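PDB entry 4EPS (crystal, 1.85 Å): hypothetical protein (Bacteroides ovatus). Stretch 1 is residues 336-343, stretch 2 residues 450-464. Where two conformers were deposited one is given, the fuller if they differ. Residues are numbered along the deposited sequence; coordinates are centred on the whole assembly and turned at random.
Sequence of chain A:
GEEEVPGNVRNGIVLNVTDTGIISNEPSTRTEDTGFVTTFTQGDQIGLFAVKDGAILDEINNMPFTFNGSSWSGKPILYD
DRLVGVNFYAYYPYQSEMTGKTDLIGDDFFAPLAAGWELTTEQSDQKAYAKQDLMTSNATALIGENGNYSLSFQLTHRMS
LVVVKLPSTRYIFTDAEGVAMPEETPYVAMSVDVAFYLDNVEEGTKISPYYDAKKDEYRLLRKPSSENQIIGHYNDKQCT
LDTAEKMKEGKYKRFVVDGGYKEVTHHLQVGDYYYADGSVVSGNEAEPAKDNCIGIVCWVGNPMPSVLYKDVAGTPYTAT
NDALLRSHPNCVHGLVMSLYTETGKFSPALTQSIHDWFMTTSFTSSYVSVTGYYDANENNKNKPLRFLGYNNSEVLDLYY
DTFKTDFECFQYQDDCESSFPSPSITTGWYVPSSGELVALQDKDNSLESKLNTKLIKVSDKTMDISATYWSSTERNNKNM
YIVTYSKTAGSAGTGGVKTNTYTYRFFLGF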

ATOM      1  N   VAL A 336      -7.961 -15.705  12.301  1.00 18.24           N
ATOM      2  CA  VAL A 336      -8.601 -14.776  13.229  1.00 17.62           C
ATOM      3  C   VAL A 336      -8.897 -15.518  14.514  1.00 20.66           C
ATOM      4  O   VAL A 336      -9.436 -16.616  14.473  1.00 19.71           O
ATOM      5  CB  VAL A 336      -9.917 -14.185  12.609  1.00 21.02           C
ATOM      6  CG1 VAL A 336     -10.802 -13.499  13.664  1.00 19.47           C
ATOM      7  CG2 VAL A 336      -9.605 -13.221  11.458  1.00 21.19           C
HETATM    8  N   MSE A 337      -8.648 -14.869  15.651  1.00 17.88           N
HETATM    9  CA  MSE A 337      -9.049 -15.417  16.947  1.00 17.26           C
HETATM   10  C   MSE A 337     -10.311 -14.687  17.420  1.00 20.69           C
HETATM   11  O   MSE A 337     -10.369 -13.460  17.388  1.00 19.26           O
HETATM   12  CB  MSE A 337      -7.941 -15.283  17.990  1.00 17.84           C
HETATM   13  CG  MSE A 337      -8.316 -15.990  19.304  1.00 24.20           C
HETATM   14 SE   MSE A 337      -6.891 -15.816  20.602  0.75 30.08          SE
HETATM   15  CE  MSE A 337      -7.009 -13.913  20.840  1.00 25.21           C
ATOM     16  N   SER A 338     -11.264 -15.441  17.941  1.00 20.98           N
ATOM     17  CA  SER A 338     -12.536 -14.941  18.436  1.00 21.86           C
ATOM     18  C   SER A 338     -12.381 -13.983  19.606  1.00 22.60           C
ATOM     19  O   SER A 338     -11.536 -14.216  20.460  1.00 20.22           O
ATOM     20  CB  SER A 338     -13.388 -16.131  18.915  1.00 27.58           C
ATOM     21  OG  SER A 338     -12.821 -16.765  20.078  1.00 29.80           O
ATOM     22  N   LEU A 339     -13.270 -12.965  19.703  1.00 20.85           N
ATOM     23  CA  LEU A 339     -13.415 -12.177  20.941  1.00 20.22           C
ATOM     24  C   LEU A 339     -14.069 -13.076  22.001  1.00 24.27           C
ATOM     25  O   LEU A 339     -13.969 -12.826  23.207  1.00 24.40           O
ATOM     26  CB  LEU A 339     -14.323 -10.950  20.718  1.00 19.92           C
ATOM     27  CG  LEU A 339     -13.856  -9.931  19.671  1.00 21.11           C
ATOM     28  CD1 LEU A 339     -14.711  -8.653  19.739  1.00 21.11           C
ATOM     29  CD2 LEU A 339     -12.390  -9.573  19.857  1.00 20.08           C
ATOM     30  N   TYR A 340     -14.825 -14.065  21.524  1.00 22.31           N
ATOM     31  CA  TYR A 340     -15.507 -15.038  22.385  1.00 22.49           C
ATOM     32  C   TYR A 340     -14.524 -15.804  23.240  1.00 25.43           C
ATOM     33  O   TYR A 340     -13.490 -16.273  22.741  1.00 23.34           O
ATOM     34  CB  TYR A 340     -16.301 -16.040  21.524  1.00 23.48           C
ATOM     35  CG  TYR A 340     -16.995 -17.145  22.312  1.00 26.64           C
ATOM     36  CD1 TYR A 340     -16.313 -18.313  22.670  1.00 28.97           C
ATOM     37  CD2 TYR A 340     -18.315 -17.008  22.733  1.00 27.52           C
ATOM     38  CE1 TYR A 340     -16.928 -19.308  23.434  1.00 29.30           C
ATOM     39  CE2 TYR A 340     -18.954 -18.019  23.460  1.00 28.12           C
ATOM     40  CZ  TYR A 340     -18.252 -19.162  23.811  1.00 35.47           C
ATOM     41  OH  TYR A 340     -18.862 -20.157  24.529  1.00 38.32           O
ATOM     42  N   THR A 341     -14.853 -15.975  24.524  1.00 21.58           N
ATOM     43  CA  THR A 341     -14.065 -16.852  25.404  1.00 21.72           C
ATOM     44  C   THR A 341     -14.942 -17.307  26.575  1.00 29.26           C
ATOM     45  O   THR A 341     -15.652 -16.501  27.184  1.00 27.59           O
ATOM     46  CB  THR A 341     -12.718 -16.273  25.870  1.00 23.58           C
ATOM     47  OG1 THR A 341     -12.009 -17.294  26.588  1.00 26.35           O
ATOM     48  CG2 THR A 341     -12.852 -15.004  26.746  1.00 25.56           C
ATOM     49  N   GLU A 342     -14.889 -18.601  26.868  1.00 26.17           N
ATOM     50  CA  GLU A 342     -15.595 -19.211  28.001  1.00 26.44           C
ATOM     51  C   GLU A 342     -14.769 -20.358  28.488  1.00 30.17           C
ATOM     52  O   GLU A 342     -13.896 -20.819  27.754  1.00 28.21           O
ATOM     53  CB  GLU A 342     -17.007 -19.724  27.608  1.00 27.91           C
ATOM     54  CG  GLU A 342     -18.048 -18.681  27.213  1.00 40.43           C
ATOM     55  CD  GLU A 342     -18.398 -17.571  28.189  1.00 58.03           C
ATOM     56  OE1 GLU A 342     -18.314 -17.794  29.418  1.00 49.77           O
ATOM     57  OE2 GLU A 342     -18.773 -16.475  27.713  1.00 48.60           O
ATOM     58  N   THR A 343     -15.037 -20.836  29.717  1.00 27.32           N
ATOM     59  CA  THR A 343     -14.391 -22.031  30.263  1.00 26.91           C
ATOM     60  C   THR A 343     -15.415 -23.148  30.239  1.00 31.45           C
ATOM     61  O   THR A 343     -16.617 -22.900  30.403  1.00 31.76           O
ATOM     62  CB  THR A 343     -13.860 -21.802  31.679  1.00 32.95           C
ATOM     63  OG1 THR A 343     -14.969 -21.431  32.505  1.00 34.72           O
ATOM     64  CG2 THR A 343     -12.761 -20.764  31.736  1.00 29.69           C
ATOM     65  N   LYS A 450       0.591  -7.724  21.068  1.00 23.49           N
ATOM     66  CA  LYS A 450      -0.138  -7.602  19.789  1.00 23.14           C
ATOM     67  C   LYS A 450      -1.608  -8.010  19.880  1.00 25.67           C
ATOM     68  O   LYS A 450      -2.414  -7.479  19.125  1.00 25.92           O
ATOM     69  CB  LYS A 450       0.544  -8.433  18.684  1.00 24.14           C
ATOM     70  CG  LYS A 450       1.901  -7.856  18.283  1.00 28.76           C
ATOM     71  CD  LYS A 450       2.487  -8.535  17.042  1.00 32.90           C
ATOM     72  CE  LYS A 450       3.770  -7.833  16.648  1.00 40.94           C
ATOM     73  NZ  LYS A 450       4.614  -8.656  15.734  1.00 43.65           N
ATOM     74  N   LEU A 451      -1.958  -8.971  20.748  1.00 20.94           N
ATOM     75  CA  LEU A 451      -3.342  -9.422  20.815  1.00 19.84           C
ATOM     76  C   LEU A 451      -4.128  -8.770  21.958  1.00 21.96           C
ATOM     77  O   LEU A 451      -5.182  -8.199  21.697  1.00 21.17           O
ATOM     78  CB  LEU A 451      -3.410 -10.961  20.919  1.00 20.62           C
ATOM     79  CG  LEU A 451      -2.686 -11.765  19.786  1.00 26.39           C
ATOM     80  CD1 LEU A 451      -2.815 -13.283  20.038  1.00 26.17           C
ATOM     81  CD2 LEU A 451      -3.270 -11.433  18.388  1.00 26.48           C
ATOM     82  N   ASN A 452      -3.645  -8.854  23.206  1.00 20.31           N
ATOM     83  CA  ASN A 452      -4.426  -8.327  24.357  1.00 22.26           C
ATOM     84  C   ASN A 452      -4.654  -6.819  24.272  1.00 24.46           C
ATOM     85  O   ASN A 452      -5.715  -6.350  24.663  1.00 22.94           O
ATOM     86  CB  ASN A 452      -3.732  -8.695  25.683  1.00 21.54           C
ATOM     87  CG  ASN A 452      -4.037 -10.126  26.066  1.00 31.71           C
ATOM     88  OD1 ASN A 452      -4.924 -10.770  25.490  1.00 27.66           O
ATOM     89  ND2 ASN A 452      -3.371 -10.637  27.078  1.00 23.23           N
ATOM     90  N   THR A 453      -3.691  -6.081  23.713  1.00 21.44           N
ATOM     91  CA  THR A 453      -3.846  -4.615  23.529  1.00 22.00           C
ATOM     92  C   THR A 453      -5.004  -4.266  22.567  1.00 25.53           C
ATOM     93  O   THR A 453      -5.532  -3.143  22.613  1.00 25.69           O
ATOM     94  CB  THR A 453      -2.539  -3.996  23.029  1.00 24.64           C
ATOM     95  OG1 THR A 453      -2.142  -4.666  21.825  1.00 26.84           O
ATOM     96  CG2 THR A 453      -1.424  -4.037  24.108  1.00 22.92           C
ATOM     97  N   LYS A 454      -5.408  -5.222  21.707  1.00 20.07           N
ATOM     98  CA  LYS A 454      -6.542  -5.013  20.786  1.00 19.10           C
ATOM     99  C   LYS A 454      -7.817  -5.529  21.413  1.00 23.12           C
ATOM    100  O   LYS A 454      -8.844  -4.861  21.377  1.00 21.13           O
ATOM    101  CB  LYS A 454      -6.327  -5.725  19.420  1.00 20.07           C
ATOM    102  CG  LYS A 454      -4.954  -5.525  18.820  1.00 23.11           C
ATOM    103  CD  LYS A 454      -4.620  -4.049  18.500  1.00 22.83           C
ATOM    104  CE  LYS A 454      -3.266  -3.969  17.825  1.00 25.93           C
ATOM    105  NZ  LYS A 454      -2.172  -4.484  18.701  1.00 27.36           N
ATOM    106  N   LEU A 455      -7.749  -6.732  22.002  1.00 21.68           N
ATOM    107  CA  LEU A 455      -8.924  -7.322  22.637  1.00 20.94           C
ATOM    108  C   LEU A 455      -9.571  -6.364  23.646  1.00 25.05           C
ATOM    109  O   LEU A 455     -10.789  -6.222  23.646  1.00 24.19           O
ATOM    110  CB  LEU A 455      -8.555  -8.634  23.342  1.00 20.43           C
ATOM    111  CG  LEU A 455      -8.213  -9.806  22.440  1.00 23.49           C
ATOM    112  CD1 LEU A 455      -7.738 -11.024  23.287  1.00 23.11           C
ATOM    113  CD2 LEU A 455      -9.428 -10.229  21.611  1.00 21.04           C
ATOM    114  N   ILE A 456      -8.763  -5.704  24.471  1.00 23.78           N
ATOM    115  CA  ILE A 456      -9.279  -4.805  25.525  1.00 24.90           C
ATOM    116  C   ILE A 456     -10.032  -3.575  24.950  1.00 28.30           C
ATOM    117  O   ILE A 456     -10.813  -2.962  25.665  1.00 28.76           O
ATOM    118  CB  ILE A 456      -8.121  -4.394  26.493  1.00 29.09           C
ATOM    119  CG1 ILE A 456      -8.646  -3.854  27.869  1.00 33.33           C
ATOM    120  CG2 ILE A 456      -7.135  -3.429  25.861  1.00 28.68           C
ATOM    121  CD1 ILE A 456      -9.373  -4.919  28.778  1.00 47.48           C
ATOM    122  N   LYS A 457      -9.824  -3.234  23.663  1.00 23.66           N
ATOM    123  CA  LYS A 457     -10.507  -2.088  23.038  1.00 23.49           C
ATOM    124  C   LYS A 457     -11.884  -2.459  22.502  1.00 26.58           C
ATOM    125  O   LYS A 457     -12.695  -1.568  22.266  1.00 26.13           O
ATOM    126  CB  LYS A 457      -9.649  -1.518  21.895  1.00 23.27           C
ATOM    127  CG  LYS A 457      -8.318  -0.960  22.379  1.00 28.09           C
ATOM    128  CD  LYS A 457      -7.721  -0.005  21.364  1.00 37.03           C
ATOM    129  CE  LYS A 457      -6.337   0.425  21.766  1.00 49.44           C
ATOM    130  NZ  LYS A 457      -5.624   1.064  20.626  1.00 62.60           N
ATOM    131  N   VAL A 458     -12.154  -3.763  22.267  1.00 21.72           N
ATOM    132  CA  VAL A 458     -13.434  -4.199  21.665  1.00 21.33           C
ATOM    133  C   VAL A 458     -14.179  -5.266  22.488  1.00 26.32           C
ATOM    134  O   VAL A 458     -15.239  -5.752  22.055  1.00 27.66           O
ATOM    135  CB  VAL A 458     -13.254  -4.725  20.218  1.00 23.62           C
ATOM    136  CG1 VAL A 458     -12.950  -3.578  19.241  1.00 22.67           C
ATOM    137  CG2 VAL A 458     -12.183  -5.819  20.147  1.00 22.59           C
ATOM    138  N   SER A 459     -13.621  -5.639  23.617  1.00 24.78           N
ATOM    139  CA  SER A 459     -14.168  -6.676  24.496  0.50 24.78           C
ATOM    140  C   SER A 459     -13.808  -6.366  25.939  1.00 30.83           C
ATOM    141  O   SER A 459     -12.853  -5.605  26.177  1.00 30.05           O
ATOM    142  CB  SER A 459     -13.599  -8.043  24.086  0.50 24.23           C
ATOM    143  OG  SER A 459     -13.918  -9.112  24.962  0.50 20.50           O
ATOM    144  N   ASP A 460     -14.512  -7.003  26.896  1.00 30.50           N
ATOM    145  CA  ASP A 460     -14.191  -6.826  28.305  0.70 31.79           C
ATOM    146  C   ASP A 460     -13.261  -7.958  28.770  1.00 35.80           C
ATOM    147  O   ASP A 460     -12.824  -7.957  29.915  1.00 36.83           O
ATOM    148  CB  ASP A 460     -15.480  -6.746  29.149  0.70 34.61           C
ATOM    149  CG  ASP A 460     -16.283  -5.477  28.869  0.70 47.90           C
ATOM    150  OD1 ASP A 460     -15.658  -4.393  28.712  0.70 47.93           O
ATOM    151  OD2 ASP A 460     -17.519  -5.570  28.772  0.70 55.35           O
ATOM    152  N   LYS A 461     -12.919  -8.893  27.859  1.00 32.30           N
ATOM    153  CA  LYS A 461     -12.040 -10.020  28.198  1.00 32.19           C
ATOM    154  C   LYS A 461     -10.779 -10.065  27.354  1.00 35.17           C
ATOM    155  O   LYS A 461     -10.835  -9.885  26.139  1.00 37.13           O
ATOM    156  CB  LYS A 461     -12.795 -11.343  28.015  1.00 36.22           C
ATOM    157  CG  LYS A 461     -14.004 -11.516  28.928  1.00 50.26           C
ATOM    158  CD  LYS A 461     -14.973 -12.545  28.382  1.00 59.31           C
ATOM    159  CE  LYS A 461     -15.776 -13.202  29.477  1.00 67.30           C
ATOM    160  NZ  LYS A 461     -16.510 -14.391  28.969  1.00 72.87           N
ATOM    161  N   THR A 462      -9.652 -10.323  27.992  1.00 28.67           N
ATOM    162  CA  THR A 462      -8.389 -10.488  27.282  1.00 26.85           C
ATOM    163  C   THR A 462      -8.027 -11.960  27.387  1.00 28.07           C
ATOM    164  O   THR A 462      -8.739 -12.740  28.039  1.00 27.41           O
ATOM    165  CB  THR A 462      -7.273  -9.575  27.847  1.00 37.43           C
ATOM    166  OG1 THR A 462      -7.070  -9.893  29.225  1.00 34.92           O
ATOM    167  CG2 THR A 462      -7.540  -8.071  27.633  1.00 36.26           C
HETATM  168  N   MSE A 463      -6.943 -12.337  26.744  1.00 24.06           N
HETATM  169  CA  MSE A 463      -6.440 -13.692  26.813  1.00 23.97           C
HETATM  170  C   MSE A 463      -5.497 -13.748  28.022  1.00 30.83           C
HETATM  171  O   MSE A 463      -4.427 -13.148  27.983  1.00 33.41           O
HETATM  172  CB  MSE A 463      -5.756 -14.005  25.481  1.00 25.79           C
HETATM  173  CG  MSE A 463      -5.551 -15.437  25.266  1.00 31.77           C
HETATM  174 SE   MSE A 463      -4.757 -15.700  23.516  0.75 36.71          SE
HETATM  175  CE  MSE A 463      -4.537 -17.596  23.803  1.00 33.71           C
ATOM    176  N   ASP A 464      -5.936 -14.370  29.137  1.00 26.47           N
ATOM    177  CA  ASP A 464      -5.102 -14.455  30.344  1.00 25.95           C
ATOM    178  C   ASP A 464      -3.894 -15.362  30.045  1.00 29.41           C
ATOM    179  O   ASP A 464      -4.057 -16.541  29.699  1.00 27.97           O
ATOM    180  CB  ASP A 464      -5.937 -14.946  31.533  1.00 28.94           C
ATOM    181  CG  ASP A 464      -5.230 -15.115  32.877  1.00 39.96           C
ATOM    182  OD1 ASP A 464      -4.014 -14.816  32.960  1.00 38.52           O
ATOM    183  OD2 ASP A 464      -5.891 -15.567  33.838  1.00 48.30           O
TER
HETATM  184  O   HOH W   1     -11.902 -11.328  24.134  1.00 32.77           O

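The two stretches meet in a mostly apolar contact, in which selenomethionine and leucine side chains of stretch 1 pack on a helix and the segment after it, closed at one end by a lysine that reaches a backbone carbonyl and a carboxylate and bridged midway by one water. Touching residues are at least 114 positions apart in sequence, and 455 Å² of surface is buried, both sides summed.

Met337, in the strand of stretch 1, points its CA-to-CB bond toward stretch 2. With chi1 and chi2 both t, the side chain runs out extended before chi3 turns p at the selenium. This places CE of Met337 3.9 Å from CD1 of Leu455 and 4.3 Å from CD1 of Leu451, leucines one helical turn apart. The selenium itself meets another: SE of Met337 lies 3.6 Å from SE of Met463, whose side chain is t at all three angles. Long, unbranched and apolar, both residues can reach across the gap where the backbones stay well apart; the CA atoms of Met337 and Leu451 are 9.1 Å from each other.

Leu339 packs against Leu455 and Val458. Its CA-to-CB bond runs sideways, but the m,t rotamer brings the branched tip nearer, so that CD2 of Leu339 lies 3.5 Å from CD2 of Leu455 and 3.8 Å from CG2 of Val458. The other methyl, CD1 of Leu339, rests 3.7 Å from the carbonyl O of Val458. Leu455 thus touches both Met337 and Leu339. All these apolar residues are buried. The alternation along stretch 1 fits this packing: Met337 and Leu339 serve the contact, while Ser338 and Tyr340 direct their CB atoms away, and OG of Ser338 donates to O of Tyr340 at 2.8 Å.

Beside Leu339 the contact turns polar. Water 1 donates to O of Leu339 and to O of Lys461, each at 2.7 Å, and hydrogen-bonds OG of Ser459 at 3.1 Å. It links the stretches where OG of Ser459 stands 4.1 Å from O of Leu339. OG of Ser459 also accepts a hydrogen bond from N of Lys461 at 3.1 Å.

Lys461 is exposed, yet 69 Å² of it is covered by stretch 1. Its nearly extended chain lies along Thr341, with CD of Lys461 3.6 Å from CG2 of Thr341, so the aliphatic part packs on a methyl while the charged end passes beyond. There NZ of Lys461 donates a hydrogen bond to O of Thr341 at 2.9 Å and forms a salt bridge with OE2 of Glu342 at 3.3 Å. Glu342 starts away from stretch 2, but its m,m bend brings the carboxylate back; NZ serves both O of Thr341 and OE2 of Glu342, two acceptors 3.2 Å apart.

Within stretch 2, Asn452 ties the later segment to the helix: OD1 of Asn452 accepts a hydrogen bond from N of Met463 at 2.8 Å, and ND2 of Asn452 donates to O of Met463 at 2.9 Å, anchoring the backbone of that selenomethionine.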